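Local coordinates for ferredoxin (Thermus aquaticus, PDB 1H98), which transfers electrons in a wide variety of metabolic reactions, using one [3Fe-4S] and one [4Fe-4S] cluster, at the iron/sulfur cluster site. Residues are numbered along the deposited sequence; one frame, centred on the assembly and turned at random.

The iron/sulfur cluster site. Residues 2, 20-22, 24-25, 34, 39-45. With SF4 (iron/sulfur cluster), chain B.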
loop_
_atom_site.group_PDB
_atom_site.type_symbol
_atom_site.label_atom_id
_atom_site.label_comp_id
_atom_site.label_asym_id
_atom_site.label_seq_id
_atom_site.Cartn_x
_atom_site.Cartn_y
_atom_site.Cartn_z
ATOM N N HIS A 2 3.588 0.537 -5.758
ATOM C CA HIS A 2 2.706 1.459 -5.041
ATOM C C HIS A 2 2.965 1.195 -3.557
ATOM O O HIS A 2 3.444 0.118 -3.196
ATOM C CB HIS A 2 1.236 1.233 -5.404
ATOM C CG HIS A 2 0.809 1.946 -6.651
ATOM N ND1 HIS A 2 1.494 1.841 -7.842
ATOM C CD2 HIS A 2 -0.231 2.779 -6.889
ATOM C CE1 HIS A 2 0.898 2.580 -8.761
ATOM N NE2 HIS A 2 -0.153 3.161 -8.207
ATOM N N CYS A 20 -7.087 -5.463 -6.644
ATOM C CA CYS A 20 -5.726 -5.779 -7.089
ATOM C C CYS A 20 -5.692 -7.054 -7.940
ATOM O O CYS A 20 -5.920 -8.152 -7.437
ATOM C CB CYS A 20 -4.787 -5.898 -5.886
ATOM S SG CYS A 20 -3.088 -6.286 -6.334
ATOM N N PRO A 21 -5.321 -6.931 -9.226
ATOM C CA PRO A 21 -5.260 -8.076 -10.142
ATOM C C PRO A 21 -4.262 -9.176 -9.788
ATOM O O PRO A 21 -4.434 -10.323 -10.202
ATOM C CB PRO A 21 -4.905 -7.422 -11.476
ATOM C CG PRO A 21 -4.060 -6.256 -11.061
ATOM C CD PRO A 21 -4.857 -5.704 -9.900
ATOM N N VAL A 22 -3.203 -8.826 -9.062
ATOM C CA VAL A 22 -2.184 -9.807 -8.693
ATOM C C VAL A 22 -2.217 -10.229 -7.229
ATOM O O VAL A 22 -1.374 -11.017 -6.796
ATOM C CB VAL A 22 -0.757 -9.326 -9.063
ATOM C CG1 VAL A 22 -0.612 -9.254 -10.576
ATOM C CG2 VAL A 22 -0.466 -7.967 -8.440
ATOM N N CYS A 24 -1.405 -8.739 -4.379
ATOM C CA CYS A 24 -0.159 -8.497 -3.667
ATOM C C CYS A 24 -0.297 -7.536 -2.480
ATOM O O CYS A 24 0.681 -6.923 -2.055
ATOM C CB CYS A 24 0.903 -7.993 -4.641
ATOM S SG CYS A 24 0.521 -6.399 -5.383
ATOM N N ILE A 25 -1.510 -7.398 -1.954
ATOM C CA ILE A 25 -1.758 -6.530 -0.803
ATOM C C ILE A 25 -2.036 -7.471 0.365
ATOM O O ILE A 25 -2.990 -8.260 0.323
ATOM C CB ILE A 25 -2.949 -5.578 -1.039
ATOM C CG1 ILE A 25 -2.661 -4.676 -2.247
ATOM C CG2 ILE A 25 -3.200 -4.727 0.210
ATOM C CD1 ILE A 25 -3.787 -3.731 -2.613
ATOM N N ILE A 34 1.791 -3.352 0.501
ATOM C CA ILE A 34 1.907 -3.802 -0.878
ATOM C C ILE A 34 3.277 -4.440 -1.074
ATOM O O ILE A 34 4.304 -3.836 -0.741
ATOM C CB ILE A 34 1.725 -2.615 -1.865
ATOM C CG1 ILE A 34 0.256 -2.166 -1.877
ATOM C CG2 ILE A 34 2.173 -3.008 -3.266
ATOM C CD1 ILE A 34 0.002 -0.864 -2.624
ATOM N N CYS A 39 3.868 -6.179 -7.013
ATOM C CA CYS A 39 3.074 -5.090 -7.567
ATOM C C CYS A 39 3.452 -4.766 -9.018
ATOM O O CYS A 39 4.631 -4.600 -9.335
ATOM C CB CYS A 39 3.223 -3.846 -6.687
ATOM S SG CYS A 39 2.352 -2.395 -7.299
ATOM N N ILE A 40 2.451 -4.677 -9.893
ATOM C CA ILE A 40 2.679 -4.371 -11.309
ATOM C C ILE A 40 2.409 -2.904 -11.648
ATOM O O ILE A 40 2.416 -2.517 -12.818
ATOM C CB ILE A 40 1.831 -5.274 -12.245
ATOM C CG1 ILE A 40 0.339 -5.070 -11.982
ATOM C CG2 ILE A 40 2.229 -6.742 -12.071
ATOM C CD1 ILE A 40 -0.545 -5.869 -12.910
ATOM N N ASP A 41 2.133 -2.104 -10.621
ATOM C CA ASP A 41 1.879 -0.677 -10.781
ATOM C C ASP A 41 0.717 -0.320 -11.696
ATOM O O ASP A 41 0.780 0.679 -12.414
ATOM C CB ASP A 41 3.146 0.042 -11.266
ATOM C CG ASP A 41 4.165 0.220 -10.170
ATOM O OD1 ASP A 41 3.808 0.802 -9.134
ATOM O OD2 ASP A 41 5.320 -0.222 -10.333
ATOM N N CYS A 42 -0.357 -1.099 -11.648
ATOM C CA CYS A 42 -1.511 -0.801 -12.486
ATOM C C CYS A 42 -2.316 0.397 -11.945
ATOM O O CYS A 42 -3.091 1.009 -12.677
ATOM C CB CYS A 42 -2.399 -2.031 -12.628
ATOM S SG CYS A 42 -3.246 -2.474 -11.117
ATOM N N GLY A 43 -2.156 0.704 -10.655
ATOM C CA GLY A 43 -2.842 1.844 -10.055
ATOM C C GLY A 43 -4.299 1.680 -9.655
ATOM O O GLY A 43 -4.871 2.587 -9.052
ATOM N N ALA A 44 -4.880 0.514 -9.913
ATOM C CA ALA A 44 -6.286 0.253 -9.587
ATOM C C ALA A 44 -6.646 0.428 -8.111
ATOM O O ALA A 44 -7.765 0.813 -7.773
ATOM C CB ALA A 44 -6.679 -1.146 -10.056
ATOM N N CYS A 45 -5.689 0.155 -7.235
ATOM C CA CYS A 45 -5.910 0.250 -5.800
ATOM C C CYS A 45 -6.046 1.671 -5.263
ATOM O O CYS A 45 -6.650 1.877 -4.203
ATOM C CB CYS A 45 -4.774 -0.456 -5.067
ATOM S SG CYS A 45 -3.160 0.181 -5.519
HETATM FE FE1 SF4 B . 0.119 -2.781 -7.350
HETATM FE FE2 SF4 B . -2.191 -4.275 -6.950
HETATM FE FE3 SF4 B . -2.223 -1.538 -6.548
HETATM FE FE4 SF4 B . -2.036 -2.597 -9.090
HETATM S S1 SF4 B . -3.838 -2.799 -7.639
HETATM S S2 SF4 B . -0.763 -0.812 -8.184
HETATM S S3 SF4 B . -0.718 -4.447 -8.735
HETATM S S4 SF4 B . -0.988 -3.112 -5.333
#
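Four cysteine thiolates hold the [4Fe-4S] cubane, one to each iron, in the CxxCxxC motif of residues 39-45, whose last cysteine opens helix 45-48, plus the remote Cys20 typical of bacterial ferredoxins. Each iron is near tetrahedral, with three cluster sulfurs and one SG. Cys39 SG meets SF4 FE1 at 2.3 Å and Cys20 SG meets SF4 FE2 at the same 2.3 Å; both thiolates extend anti to their backbone N (chi1 177° and 180°). Cys42 and Cys45, which bind SF4 FE4 and FE3, instead put SG in the crowded position between backbone N and carbonyl carbon.

Backbone N-H groups grip the thiolates in a second shell. Cys39 SG accepts hydrogen bonds from Asp41 N at 3.3 Å and from His2 N, while Cys24 N points almost straight at Cys20 SG (171° at H). Such donors would be expected to spread the negative charge of the ligands.

The His2 imidazole lies over the inorganic sulfur SF4 S2, which sits 3.4 Å above the ring plane and toward the rim. His2 ND1 donates to Asp41 OD1 at 2.8 Å, nearly in the ring plane and to the anti lone pair of the carboxylate, which helps fix the ring's rotation. An alanine at His2 would remove the imidazole, and would probably strip S2 of its cover on that side and loosen the Asp41 carboxylate.

Side-chain carbons pack on SF4 S3 and S4. Val22 CG2 and Ile40 CG1 both touch SF4 S3, each at 3.5 Å; the chain end Ile34 CD1 reaches SF4 S4 at 3.7 Å, with Ile25 CG1 beside it. The non-ligating thiol sulfur Cys24 SG also meets S4.

The protein buries the whole cluster surface, holding this electron-transfer centre and shielding it from solvent.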